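Local coordinates for uncharacterized protein (Chaetomium thermophilum, PDB 3LPZ) that probably works in the Get pathway of tail-anchored protein biogenesis as Get4, an alpha-solenoid adapted for several interactions, Get5 binding among them, at residues L80-F85 / I122-K127; C103-Q108 / G143-E148; H158-T163 / V194-L199; L188-A193 / N246-L251; R204-A209 / M250-V255. All blocks are in the same frame, centred on the assembly; numbering follows the deposited sequence.

Overall arrangement
The five contacts step along an alpha-solenoid, three of them helix to helix, contacts 2 and 3 setting a helix against a turn. Contacts 1, 4 and 5 are buried: an indole against a phenylalanine and a valine in contact 1, single branched aliphatic side chains against small residues in contacts 4 and 5, the last adding an asparagine amide with a tentative water. Contacts 2 and 3 are only partly buried and bring in two bridging waters and a tyrosine-to-carbonyl hydrogen bond, respectively. Helix 186-199 serves contacts 3 and 4, helix 243-256 contacts 4 and 5, whose centres lie 9 Å apart. Contact 1 stands about 36 Å from contact 4, centre to centre, across the chain's middle.

Contact 1 (L80-F85 / I122-K127)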
# COMPACT_ATOMS: atom_id res chain seq x y z
N LEU A 80 -19.37 -13.54 -1.41
CA LEU A 80 -20.80 -13.28 -1.61
C LEU A 80 -21.25 -12.09 -0.75
O LEU A 80 -22.09 -11.30 -1.14
CB LEU A 80 -21.62 -14.53 -1.27
CG LEU A 80 -23.12 -14.53 -1.60
CD1 LEU A 80 -23.36 -14.13 -3.06
CD2 LEU A 80 -23.76 -15.91 -1.27
N LEU A 81 -20.65 -11.96 0.43
CA LEU A 81 -20.96 -10.88 1.34
C LEU A 81 -20.62 -9.54 0.68
O LEU A 81 -21.40 -8.59 0.76
CB LEU A 81 -20.19 -11.05 2.66
CG LEU A 81 -20.23 -9.87 3.65
CD1 LEU A 81 -21.69 -9.60 4.11
CD2 LEU A 81 -19.28 -10.09 4.85
N VAL A 82 -19.44 -9.46 0.06
CA VAL A 82 -19.05 -8.24 -0.65
C VAL A 82 -20.03 -7.99 -1.78
O VAL A 82 -20.46 -6.85 -1.98
CB VAL A 82 -17.62 -8.31 -1.26
CG1 VAL A 82 -17.31 -7.02 -2.05
CG2 VAL A 82 -16.57 -8.52 -0.17
N ASP A 83 -20.39 -9.01 -2.56
CA ASP A 83 -21.32 -8.79 -3.67
C ASP A 83 -22.69 -8.33 -3.15
O ASP A 83 -23.42 -7.58 -3.82
CB ASP A 83 -21.39 -10.03 -4.56
CG ASP A 83 -20.24 -10.10 -5.55
OD1 ASP A 83 -20.10 -9.19 -6.42
OD2 ASP A 83 -19.44 -11.05 -5.47
N THR A 84 -23.03 -8.78 -1.95
CA THR A 84 -24.27 -8.39 -1.31
C THR A 84 -24.23 -6.91 -0.95
O THR A 84 -25.21 -6.22 -1.15
CB THR A 84 -24.58 -9.28 -0.08
OG1 THR A 84 -24.73 -10.64 -0.53
CG2 THR A 84 -25.87 -8.84 0.62
N PHE A 85 -23.09 -6.43 -0.43
CA PHE A 85 -22.91 -4.99 -0.12
C PHE A 85 -23.09 -4.16 -1.39
O PHE A 85 -23.74 -3.12 -1.40
CB PHE A 85 -21.53 -4.71 0.50
CG PHE A 85 -21.40 -5.06 1.99
CD1 PHE A 85 -22.48 -4.96 2.87
CD2 PHE A 85 -20.17 -5.42 2.52
CE1 PHE A 85 -22.33 -5.26 4.25
CE2 PHE A 85 -20.01 -5.72 3.90
CZ PHE A 85 -21.10 -5.63 4.76
N ILE A 122 -11.61 -4.58 -1.66
CA ILE A 122 -10.98 -3.30 -2.00
C ILE A 122 -11.75 -2.60 -3.12
O ILE A 122 -11.95 -1.38 -3.05
CB ILE A 122 -9.49 -3.47 -2.40
CG1 ILE A 122 -8.64 -3.94 -1.20
CG2 ILE A 122 -8.90 -2.15 -3.06
CD1 ILE A 122 -8.51 -2.94 -0.08
N ASP A 123 -12.17 -3.36 -4.13
CA ASP A 123 -12.91 -2.82 -5.29
C ASP A 123 -14.26 -2.28 -4.84
O ASP A 123 -14.66 -1.18 -5.24
CB ASP A 123 -13.10 -3.87 -6.40
CG ASP A 123 -13.99 -3.37 -7.52
OD1 ASP A 123 -13.49 -2.66 -8.42
OD2 ASP A 123 -15.20 -3.65 -7.49
N TRP A 124 -14.96 -3.00 -3.99
CA TRP A 124 -16.20 -2.43 -3.45
C TRP A 124 -15.89 -1.11 -2.70
O TRP A 124 -16.61 -0.14 -2.84
CB TRP A 124 -16.92 -3.43 -2.54
CG TRP A 124 -17.86 -2.78 -1.54
CD1 TRP A 124 -19.16 -2.37 -1.76
CD2 TRP A 124 -17.58 -2.50 -0.16
NE1 TRP A 124 -19.69 -1.87 -0.61
CE2 TRP A 124 -18.75 -1.92 0.39
CE3 TRP A 124 -16.45 -2.68 0.67
CZ2 TRP A 124 -18.83 -1.52 1.73
CZ3 TRP A 124 -16.53 -2.28 2.00
CH2 TRP A 124 -17.72 -1.70 2.52
N SER A 125 -14.80 -1.09 -1.94
CA SER A 125 -14.49 0.11 -1.15
C SER A 125 -14.12 1.32 -2.06
O SER A 125 -14.35 2.46 -1.69
CB SER A 125 -13.40 -0.19 -0.13
OG SER A 125 -12.10 -0.16 -0.72
N LYS A 126 -13.56 1.06 -3.24
CA LYS A 126 -13.25 2.14 -4.19
C LYS A 126 -14.52 2.75 -4.76
O LYS A 126 -14.65 3.98 -4.86
CB LYS A 126 -12.42 1.61 -5.37
CG LYS A 126 -11.06 1.08 -5.00
CD LYS A 126 -10.41 0.51 -6.27
CE LYS A 126 -8.94 0.36 -6.12
NZ LYS A 126 -8.38 -0.16 -7.39
N LYS A 127 -15.45 1.88 -5.14
CA LYS A 127 -16.68 2.30 -5.79
C LYS A 127 -17.75 2.79 -4.81
O LYS A 127 -18.55 3.64 -5.15
CB LYS A 127 -17.20 1.15 -6.68
CG LYS A 127 -16.37 1.10 -7.98
CD LYS A 127 -16.51 -0.16 -8.79
CE LYS A 127 -15.63 -0.04 -10.02
NZ LYS A 127 -14.97 -1.33 -10.33
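F85 of helix 71-88 meets the indole of W124 on helix 112-128, and V82 of the same helix meets W124 at its CB, beside the ring. The aromatic evidence comes first: the F85 ring and the six-membered ring of W124 are inclined by only 26°, yet their centroids are 5.3 Å apart, so the planes run nearly parallel but are slid past each other with little overlap. One face of the indole takes a CH-pi contact from F85 CB, 4.0 Å from the centroid of the five-membered ring. Aliphatic packing adds V82 CG1 at 3.6 Å from W124 CB. V82 CG1 is placed there by lying anti to the backbone N (chi1 177°). The polar end of the indole is served from outside both segments, since W124 NE1 hydrogen-bonds to Q90 O. Replacing W124 by an alanine would probably leave F85 CB without its aromatic face and Q90 O without this donor. The ring of F128 also meets W124, and a salt bridge from D123 OD2 to R86 ties the same two helices together. Helix 94-104 contributes L100 and S96 to the cluster, a buried seam between helices of the kind that builds an alpha-solenoid.

Contact 2 (C103-Q108 / G143-E148); sequences CLRLFQ and GTLYVE
L145 on helix 136-148 reaches L104 and R105, which lie where helix 94-104 gives way to a type I turn from L104 to F107. Following L145 outward, its CB leaves the backbone toward the opposing segment, and the branch at CG then divides the work. CD2 takes the apolar side: it meets L104 CG at 3.7 Å and L104 CD2 at the same distance, the two leucines approaching tip to tip. CD1 takes the polar side, coming obliquely to the guanidinium of R105, with NH1 at 3.9 Å. The chi1 of -102° and chi2 of 23° depart from the usual staggered values and give CD2 to L104 and CD1 to R105. L104 also touches V141 and V142, on the same helix as L145, and V118 of helix 112-128.

Beyond the leucines the contact is wetted. R105 is extended from CG to NE, and two waters sit at the edge of its guanidinium, in its plane. One water accepts from R105 NH2 at 2.9 Å and donates to T144 OG1. The other accepts from R105 NH1 at 3.0 Å and donates both to T144 OG1 and to E148 OE2. T144 OG1, receiving both waters, is itself hydrogen-bonded to V141 O, one turn back in its helix. Because R105 NH1 and E148 OE2 remain 5.4 Å apart, the opposite charges are coupled through water and not by a direct salt bridge, implying an apolar inner half and a hydrated, probably more adaptable, outer rim.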
# COMPACT_ATOMS: atom_id res chain seq x y z
N CYS A 103 -13.99 -11.24 8.60
CA CYS A 103 -13.75 -12.37 7.65
C CYS A 103 -12.27 -12.48 7.28
O CYS A 103 -11.67 -13.58 7.33
CB CYS A 103 -14.59 -12.22 6.38
SG CYS A 103 -16.39 -12.35 6.66
N LEU A 104 -11.69 -11.34 6.90
CA LEU A 104 -10.29 -11.26 6.45
C LEU A 104 -9.31 -11.96 7.39
O LEU A 104 -8.45 -12.75 6.95
CB LEU A 104 -9.85 -9.79 6.30
CG LEU A 104 -8.43 -9.55 5.74
CD1 LEU A 104 -8.31 -10.14 4.35
CD2 LEU A 104 -8.05 -8.03 5.71
N ARG A 105 -9.44 -11.64 8.68
CA ARG A 105 -8.48 -12.11 9.67
C ARG A 105 -8.64 -13.60 9.95
O ARG A 105 -7.77 -14.21 10.55
CB ARG A 105 -8.63 -11.31 10.95
CG ARG A 105 -8.22 -9.84 10.78
CD ARG A 105 -8.12 -9.19 12.16
NE ARG A 105 -7.82 -7.75 12.15
CZ ARG A 105 -6.60 -7.22 12.03
NH1 ARG A 105 -5.54 -8.02 11.86
NH2 ARG A 105 -6.43 -5.89 12.07
N LEU A 106 -9.75 -14.20 9.52
CA LEU A 106 -9.94 -15.64 9.73
C LEU A 106 -9.50 -16.55 8.59
O LEU A 106 -9.49 -17.77 8.74
CB LEU A 106 -11.38 -15.94 10.16
CG LEU A 106 -11.83 -15.40 11.54
CD1 LEU A 106 -13.36 -15.44 11.64
CD2 LEU A 106 -11.20 -16.16 12.70
N PHE A 107 -9.13 -15.98 7.44
CA PHE A 107 -8.57 -16.78 6.36
C PHE A 107 -7.16 -17.27 6.72
O PHE A 107 -6.39 -16.51 7.33
CB PHE A 107 -8.37 -15.96 5.09
CG PHE A 107 -9.61 -15.74 4.29
CD1 PHE A 107 -10.39 -14.59 4.50
CD2 PHE A 107 -9.95 -16.61 3.25
CE1 PHE A 107 -11.52 -14.35 3.72
CE2 PHE A 107 -11.06 -16.37 2.47
CZ PHE A 107 -11.85 -15.23 2.69
N GLN A 108 -6.81 -18.49 6.31
CA GLN A 108 -5.41 -18.91 6.29
C GLN A 108 -4.69 -18.11 5.22
O GLN A 108 -5.25 -17.90 4.15
CB GLN A 108 -5.29 -20.40 5.94
CG GLN A 108 -5.71 -21.33 7.06
CD GLN A 108 -4.76 -21.25 8.23
OE1 GLN A 108 -5.19 -21.18 9.37
NE2 GLN A 108 -3.46 -21.22 7.95
N GLY A 143 -2.27 -4.57 4.28
CA GLY A 143 -0.84 -4.30 4.25
C GLY A 143 -0.13 -4.90 5.44
O GLY A 143 0.94 -5.51 5.28
N THR A 144 -0.71 -4.76 6.64
CA THR A 144 -0.07 -5.35 7.84
C THR A 144 -0.07 -6.89 7.82
O THR A 144 0.90 -7.53 8.26
CB THR A 144 -0.66 -4.87 9.17
OG1 THR A 144 -1.99 -5.42 9.33
CG2 THR A 144 -0.71 -3.35 9.19
N LEU A 145 -1.13 -7.48 7.29
CA LEU A 145 -1.18 -8.92 7.11
C LEU A 145 -0.07 -9.39 6.17
O LEU A 145 0.62 -10.37 6.47
CB LEU A 145 -2.57 -9.35 6.60
CG LEU A 145 -3.61 -9.97 7.55
CD1 LEU A 145 -3.46 -9.64 9.05
CD2 LEU A 145 -5.02 -9.67 7.05
N TYR A 146 0.09 -8.72 5.04
CA TYR A 146 1.18 -9.05 4.10
C TYR A 146 2.57 -8.94 4.75
O TYR A 146 3.42 -9.83 4.55
CB TYR A 146 1.11 -8.26 2.79
CG TYR A 146 -0.06 -8.60 1.88
CD1 TYR A 146 -0.78 -9.79 2.02
CD2 TYR A 146 -0.43 -7.73 0.85
CE1 TYR A 146 -1.87 -10.09 1.15
CE2 TYR A 146 -1.51 -8.02 -0.00
CZ TYR A 146 -2.21 -9.20 0.16
OH TYR A 146 -3.27 -9.46 -0.69
N VAL A 147 2.81 -7.87 5.51
CA VAL A 147 4.03 -7.78 6.33
C VAL A 147 4.25 -9.00 7.25
O VAL A 147 5.34 -9.58 7.23
CB VAL A 147 4.09 -6.48 7.17
CG1 VAL A 147 5.32 -6.51 8.17
CG2 VAL A 147 4.14 -5.26 6.25
N GLU A 148 3.25 -9.38 8.05
CA GLU A 148 3.34 -10.56 8.94
C GLU A 148 3.71 -11.84 8.20
O GLU A 148 4.40 -12.71 8.74
CB GLU A 148 2.02 -10.81 9.69
CG GLU A 148 1.65 -9.74 10.68
CD GLU A 148 0.23 -9.89 11.21
OE1 GLU A 148 -0.46 -10.89 10.86
OE2 GLU A 148 -0.18 -8.99 11.98
O HOH W 1 -3.78 -4.79 11.49
O HOH W 2 -2.64 -7.34 11.29

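Contact 3 (H158-T163 / V194-L199)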
# COMPACT_ATOMS: atom_id res chain seq x y z
N HIS A 158 -0.27 -1.67 -0.67
CA HIS A 158 -1.39 -1.30 0.20
C HIS A 158 -1.02 -0.22 1.23
O HIS A 158 -1.77 0.73 1.43
CB HIS A 158 -1.94 -2.52 0.90
CG HIS A 158 -2.64 -3.45 -0.04
ND1 HIS A 158 -3.92 -3.22 -0.49
CD2 HIS A 158 -2.22 -4.59 -0.65
CE1 HIS A 158 -4.28 -4.19 -1.31
NE2 HIS A 158 -3.26 -5.04 -1.43
N LEU A 159 0.17 -0.36 1.85
CA LEU A 159 0.55 0.59 2.92
C LEU A 159 0.69 2.03 2.44
O LEU A 159 0.41 2.94 3.22
CB LEU A 159 1.81 0.12 3.65
CG LEU A 159 1.57 -1.14 4.52
CD1 LEU A 159 2.88 -1.79 4.90
CD2 LEU A 159 0.68 -0.83 5.80
N VAL A 160 1.10 2.24 1.19
CA VAL A 160 1.22 3.60 0.65
C VAL A 160 -0.14 4.29 0.51
O VAL A 160 -0.23 5.54 0.44
CB VAL A 160 2.04 3.67 -0.68
CG1 VAL A 160 3.47 3.24 -0.42
CG2 VAL A 160 1.37 2.88 -1.85
N LEU A 161 -1.20 3.47 0.47
CA LEU A 161 -2.58 3.91 0.42
C LEU A 161 -3.33 3.81 1.76
O LEU A 161 -4.56 3.88 1.78
CB LEU A 161 -3.33 3.10 -0.66
CG LEU A 161 -2.77 3.25 -2.09
CD1 LEU A 161 -3.51 2.31 -3.06
CD2 LEU A 161 -2.85 4.74 -2.57
N GLY A 162 -2.59 3.66 2.86
CA GLY A 162 -3.19 3.34 4.16
C GLY A 162 -3.54 4.57 5.00
O GLY A 162 -3.84 5.67 4.48
N THR A 163 -3.56 4.35 6.31
CA THR A 163 -4.01 5.34 7.27
C THR A 163 -2.78 6.00 7.87
O THR A 163 -1.64 5.69 7.48
CB THR A 163 -4.76 4.65 8.44
OG1 THR A 163 -3.86 3.74 9.09
CG2 THR A 163 -6.01 3.88 7.94
N VAL A 194 9.82 6.16 1.71
CA VAL A 194 9.65 7.62 1.67
C VAL A 194 9.13 8.13 0.34
O VAL A 194 8.14 8.85 0.31
CB VAL A 194 10.98 8.35 2.01
CG1 VAL A 194 10.85 9.85 1.72
CG2 VAL A 194 11.34 8.11 3.47
N LEU A 195 9.80 7.74 -0.76
CA LEU A 195 9.43 8.22 -2.10
C LEU A 195 7.99 7.91 -2.50
O LEU A 195 7.33 8.77 -3.03
CB LEU A 195 10.44 7.76 -3.18
CG LEU A 195 11.90 8.18 -2.89
CD1 LEU A 195 12.79 7.79 -4.03
CD2 LEU A 195 12.07 9.74 -2.59
N PRO A 196 7.52 6.66 -2.26
CA PRO A 196 6.13 6.39 -2.65
C PRO A 196 5.09 7.29 -1.98
O PRO A 196 4.07 7.63 -2.61
CB PRO A 196 5.94 4.89 -2.27
CG PRO A 196 7.32 4.30 -2.46
CD PRO A 196 8.23 5.42 -1.89
N TYR A 197 5.31 7.66 -0.71
CA TYR A 197 4.41 8.62 -0.06
C TYR A 197 4.45 10.00 -0.70
O TYR A 197 3.38 10.61 -0.85
CB TYR A 197 4.66 8.73 1.45
CG TYR A 197 4.11 7.55 2.21
CD1 TYR A 197 2.74 7.22 2.14
CD2 TYR A 197 4.94 6.77 3.02
CE1 TYR A 197 2.22 6.12 2.87
CE2 TYR A 197 4.42 5.68 3.77
CZ TYR A 197 3.07 5.36 3.66
OH TYR A 197 2.58 4.29 4.36
N LEU A 198 5.65 10.47 -1.08
CA LEU A 198 5.75 11.72 -1.83
C LEU A 198 4.99 11.62 -3.16
O LEU A 198 4.28 12.55 -3.53
CB LEU A 198 7.22 12.10 -2.10
CG LEU A 198 8.04 12.55 -0.89
CD1 LEU A 198 9.48 12.90 -1.32
CD2 LEU A 198 7.35 13.70 -0.13
N LEU A 199 5.11 10.49 -3.85
CA LEU A 199 4.41 10.27 -5.12
C LEU A 199 2.87 10.30 -5.04
O LEU A 199 2.21 10.61 -6.02
CB LEU A 199 4.87 8.97 -5.79
CG LEU A 199 6.32 8.96 -6.28
CD1 LEU A 199 6.68 7.54 -6.84
CD2 LEU A 199 6.57 10.02 -7.34
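With CG anti to its carbonyl carbon (chi1 -76°), Y197 sends its ring from helix 186-199 across to the turn at L159 and V160, while V160 CG1, also anti to its own carbonyl carbon (chi1 -64°), is directed at P196. The tyrosine hydroxyl donates to L159 O, with Y197 OH and L159 O 2.8 Å apart. The donor stands 61° out of the carbonyl plane, so the bond does not follow a lone pair; G162 N, which closes the type I turn from L159 to G162, reaches the same oxygen from the opposite face. Two donors thus grip one carbonyl. Along the ring, Y197 CE1 lies 3.5 Å from V160 O. The aliphatic half pairs V160 CG1 with P196 CB at 3.5 Å, in one of the two conformers modelled for V160. A phenylalanine in place of Y197 would keep the ring but is likely to leave L159 O without its second donor, loosening the tie to the turn. P196 also marks a kink, where the N of 196 and of 197 lack bonds to the preceding turn. Residues S166, P167 and L170 of helix 166-179 and A205 and A206 of helix 203-220 also touch Y197, placing its ring among consecutive helices of the alpha-solenoid.

Contact 4 (L188-A193 / N246-L251)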
# COMPACT_ATOMS: atom_id res chain seq x y z
N LEU A 188 18.49 2.87 0.09
CA LEU A 188 17.59 2.24 -0.88
C LEU A 188 16.28 1.79 -0.22
O LEU A 188 15.21 1.93 -0.79
CB LEU A 188 18.27 1.05 -1.56
CG LEU A 188 19.21 1.28 -2.76
CD1 LEU A 188 19.95 2.61 -2.76
CD2 LEU A 188 20.15 0.06 -2.97
N TYR A 189 16.37 1.24 0.98
CA TYR A 189 15.19 0.80 1.70
C TYR A 189 14.46 1.97 2.30
O TYR A 189 13.22 1.99 2.31
CB TYR A 189 15.55 -0.26 2.75
CG TYR A 189 16.00 -1.54 2.08
CD1 TYR A 189 15.06 -2.47 1.61
CD2 TYR A 189 17.36 -1.79 1.83
CE1 TYR A 189 15.47 -3.65 0.96
CE2 TYR A 189 17.77 -2.96 1.19
CZ TYR A 189 16.82 -3.87 0.75
OH TYR A 189 17.23 -5.01 0.10
N CYS A 190 15.21 2.98 2.73
CA CYS A 190 14.56 4.19 3.20
C CYS A 190 13.72 4.82 2.08
O CYS A 190 12.57 5.21 2.31
CB CYS A 190 15.60 5.19 3.76
SG CYS A 190 14.85 6.59 4.58
N ALA A 191 14.29 4.85 0.86
CA ALA A 191 13.62 5.43 -0.30
C ALA A 191 12.34 4.69 -0.65
O ALA A 191 11.38 5.32 -1.02
CB ALA A 191 14.54 5.51 -1.51
N ARG A 192 12.32 3.36 -0.50
CA ARG A 192 11.09 2.56 -0.71
C ARG A 192 9.96 2.92 0.27
O ARG A 192 8.79 2.66 -0.04
CB ARG A 192 11.38 1.05 -0.66
CG ARG A 192 12.34 0.59 -1.79
CD ARG A 192 12.47 -0.96 -1.81
NE ARG A 192 11.28 -1.60 -2.37
CZ ARG A 192 10.99 -1.65 -3.67
NH1 ARG A 192 11.79 -1.11 -4.59
NH2 ARG A 192 9.88 -2.28 -4.07
N ALA A 193 10.30 3.47 1.44
CA ALA A 193 9.27 3.90 2.42
C ALA A 193 8.92 5.36 2.28
O ALA A 193 7.85 5.75 2.75
CB ALA A 193 9.75 3.67 3.85
N ASN A 246 21.37 11.21 3.08
CA ASN A 246 21.42 12.67 3.20
C ASN A 246 20.69 13.36 2.08
O ASN A 246 19.98 14.32 2.32
CB ASN A 246 22.88 13.14 3.28
CG ASN A 246 23.59 12.52 4.46
OD1 ASN A 246 22.95 12.20 5.47
ND2 ASN A 246 24.90 12.33 4.35
N PHE A 247 20.82 12.83 0.87
CA PHE A 247 20.03 13.29 -0.26
C PHE A 247 18.52 13.23 0.05
O PHE A 247 17.78 14.20 -0.18
CB PHE A 247 20.33 12.43 -1.49
CG PHE A 247 19.43 12.72 -2.65
CD1 PHE A 247 19.67 13.82 -3.47
CD2 PHE A 247 18.34 11.89 -2.92
CE1 PHE A 247 18.83 14.09 -4.58
CE2 PHE A 247 17.49 12.15 -4.00
CZ PHE A 247 17.74 13.26 -4.84
N ILE A 248 18.08 12.07 0.53
CA ILE A 248 16.68 11.90 0.94
C ILE A 248 16.26 12.90 2.04
O ILE A 248 15.21 13.53 1.91
CB ILE A 248 16.39 10.46 1.42
CG1 ILE A 248 16.57 9.45 0.27
CG2 ILE A 248 14.98 10.37 2.07
CD1 ILE A 248 16.67 7.99 0.79
N SER A 249 17.06 13.04 3.10
CA SER A 249 16.74 14.01 4.17
C SER A 249 16.59 15.42 3.63
O SER A 249 15.66 16.10 4.00
CB SER A 249 17.82 14.06 5.26
OG SER A 249 18.05 12.79 5.81
N MET A 250 17.52 15.86 2.79
CA MET A 250 17.45 17.22 2.22
C MET A 250 16.33 17.38 1.17
O MET A 250 15.75 18.44 1.03
CB MET A 250 18.80 17.63 1.60
CG MET A 250 19.97 17.52 2.51
SD MET A 250 19.84 18.66 3.89
CE MET A 250 20.02 20.23 3.07
N LEU A 251 16.05 16.32 0.43
CA LEU A 251 14.92 16.33 -0.48
C LEU A 251 13.63 16.57 0.31
O LEU A 251 12.81 17.42 -0.06
CB LEU A 251 14.84 15.02 -1.28
CG LEU A 251 13.63 14.84 -2.21
CD1 LEU A 251 13.61 15.93 -3.26
CD2 LEU A 251 13.62 13.43 -2.87
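I248 points a single long branch at helix 186-199, and the contact is largely a matter of where the end of that branch lands. The I248 side chain leaves its backbone on helix 243-256 toward the other helix. CG1 lies anti to the carbonyl carbon (chi1 -64°), and chi2 of 164° stretches the chain, so that CD1 is carried forward as the leading atom. CG2, anti to the backbone N, turns away from this line and instead comes near V194 CG1, a residue further along the same partner helix.

Opposite, the surface is made of small groups. I248 CD1 sits 4.0 Å from A191 CB and 3.9 Å from A191 N, the latter a van der Waals contact, so it rests against backbone as well as methyl. C190 also turns its CB toward I248, with C190 CB 4.2 Å from I248 CD1. All three residues are buried, and the two carbon pairs are at ordinary distances for apolar packing. The closest CA pair, A191 with I248, is 7.3 Å apart, a spacing that the small side chains of 190 and 191 permit.

Neighbours add to the burial: W281 meets both A191 and F247, and F213 of helix 203-220 lies against C190. I248 thus packs against A191 and C190 where two helices of the alpha-solenoid meet, joining parts of the fold separated by more than fifty residues of chain.

Contact 5 (R204-A209 / M250-V255)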
# COMPACT_ATOMS: atom_id res chain seq x y z
N ARG A 204 3.25 14.26 4.89
CA ARG A 204 3.17 13.87 6.29
C ARG A 204 3.67 12.44 6.48
O ARG A 204 4.49 12.16 7.35
CB ARG A 204 1.73 13.96 6.79
CG ARG A 204 1.60 13.98 8.31
CD ARG A 204 0.56 12.98 8.82
NE ARG A 204 1.20 11.77 9.35
CZ ARG A 204 1.08 10.55 8.82
NH1 ARG A 204 0.31 10.37 7.76
NH2 ARG A 204 1.70 9.53 9.38
N ALA A 205 3.13 11.55 5.65
CA ALA A 205 3.49 10.14 5.71
C ALA A 205 4.98 9.93 5.35
O ALA A 205 5.67 9.15 6.00
CB ALA A 205 2.60 9.33 4.76
N ALA A 206 5.44 10.63 4.32
CA ALA A 206 6.84 10.53 3.88
C ALA A 206 7.76 10.89 5.06
O ALA A 206 8.75 10.19 5.34
CB ALA A 206 7.11 11.47 2.72
N ASN A 207 7.40 11.97 5.76
CA ASN A 207 8.13 12.41 6.96
C ASN A 207 8.14 11.37 8.05
O ASN A 207 9.20 11.10 8.63
CB ASN A 207 7.57 13.72 7.52
CG ASN A 207 7.89 14.92 6.63
OD1 ASN A 207 8.84 14.90 5.85
ND2 ASN A 207 7.10 16.00 6.78
N THR A 208 6.97 10.81 8.32
CA THR A 208 6.86 9.78 9.35
C THR A 208 7.73 8.56 8.98
O THR A 208 8.48 8.05 9.82
CB THR A 208 5.37 9.38 9.59
OG1 THR A 208 4.65 10.52 10.07
CG2 THR A 208 5.23 8.23 10.60
N ALA A 209 7.60 8.05 7.75
CA ALA A 209 8.39 6.88 7.35
C ALA A 209 9.89 7.16 7.49
O ALA A 209 10.64 6.35 8.01
CB ALA A 209 8.06 6.46 5.91
N MET A 250 17.52 15.86 2.79
CA MET A 250 17.45 17.22 2.22
C MET A 250 16.33 17.38 1.17
O MET A 250 15.75 18.44 1.03
CB MET A 250 18.80 17.63 1.60
CG MET A 250 19.97 17.52 2.51
SD MET A 250 19.84 18.66 3.89
CE MET A 250 20.02 20.23 3.07
N LEU A 251 16.05 16.32 0.43
CA LEU A 251 14.92 16.33 -0.48
C LEU A 251 13.63 16.57 0.31
O LEU A 251 12.81 17.42 -0.06
CB LEU A 251 14.84 15.02 -1.28
CG LEU A 251 13.63 14.84 -2.21
CD1 LEU A 251 13.61 15.93 -3.26
CD2 LEU A 251 13.62 13.43 -2.87
N LEU A 252 13.46 15.84 1.41
CA LEU A 252 12.31 16.10 2.29
C LEU A 252 12.24 17.53 2.82
O LEU A 252 11.14 18.13 2.89
CB LEU A 252 12.26 15.10 3.46
CG LEU A 252 11.78 13.69 3.13
CD1 LEU A 252 11.95 12.79 4.36
CD2 LEU A 252 10.32 13.66 2.64
N LEU A 253 13.38 18.08 3.23
CA LEU A 253 13.40 19.50 3.61
C LEU A 253 12.98 20.38 2.46
O LEU A 253 12.12 21.22 2.63
CB LEU A 253 14.78 19.95 4.08
CG LEU A 253 15.10 19.97 5.56
CD1 LEU A 253 16.41 20.77 5.77
CD2 LEU A 253 13.94 20.55 6.39
N SER A 254 13.56 20.17 1.28
CA SER A 254 13.32 21.03 0.11
C SER A 254 11.87 21.03 -0.34
O SER A 254 11.37 22.02 -0.83
CB SER A 254 14.21 20.60 -1.06
OG SER A 254 15.57 20.73 -0.73
N VAL A 255 11.21 19.88 -0.19
CA VAL A 255 9.81 19.73 -0.56
C VAL A 255 8.89 20.79 0.10
O VAL A 255 7.93 21.25 -0.53
CB VAL A 255 9.36 18.26 -0.34
CG1 VAL A 255 7.94 18.17 0.22
CG2 VAL A 255 9.58 17.45 -1.64
O HOH W 3 8.97 17.44 4.02
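L252 and the pair A206 and N207 form the first shell. L252 CD2 is the atom in the middle: it lies 3.9 Å from A206 CB and 3.7 Å from N207 OD1, while L252 CD1 stands 4.0 Å from the same amide oxygen. N207 and L252 run alongside each other, pointing opposite ways, so the leucine fork lies beside the amide and its oxygen faces methyl groups. Only the A206 pairing is apolar on both sides; the amide oxygen has a polar partner in water.

That water supplies the second shell. It donates to N207 OD1 at 3.1 Å. Its separation from L252 O, 2.5 Å, is suspiciously short, so the bridge it would make from the N207 side chain to the opposite backbone is tentative; segments 204-209 and 250-255 share no direct hydrogen bond. The N207 amide is presented to the water by CG lying anti to the carbonyl carbon (chi1 -71°), and L252 takes the same sense of rotation (chi1 -76°), which aims its fork at A206.

Further out, on the turn that contains L252, S254 OG bonds to M250 O at 2.9 Å in one of two conformers of the serine. S254 N reaches that oxygen too, from the other face of the carbonyl plane.

Around this core, Y197 and L198 of helix 186-199 pack on A206, and L262 and L266 of helix 260-269 on S254, while Y292 and F293 of helix 282-293 touch V255. Helices 203-220 and 243-256 are therefore joined amid helices 186-199, 260-269 and 282-293.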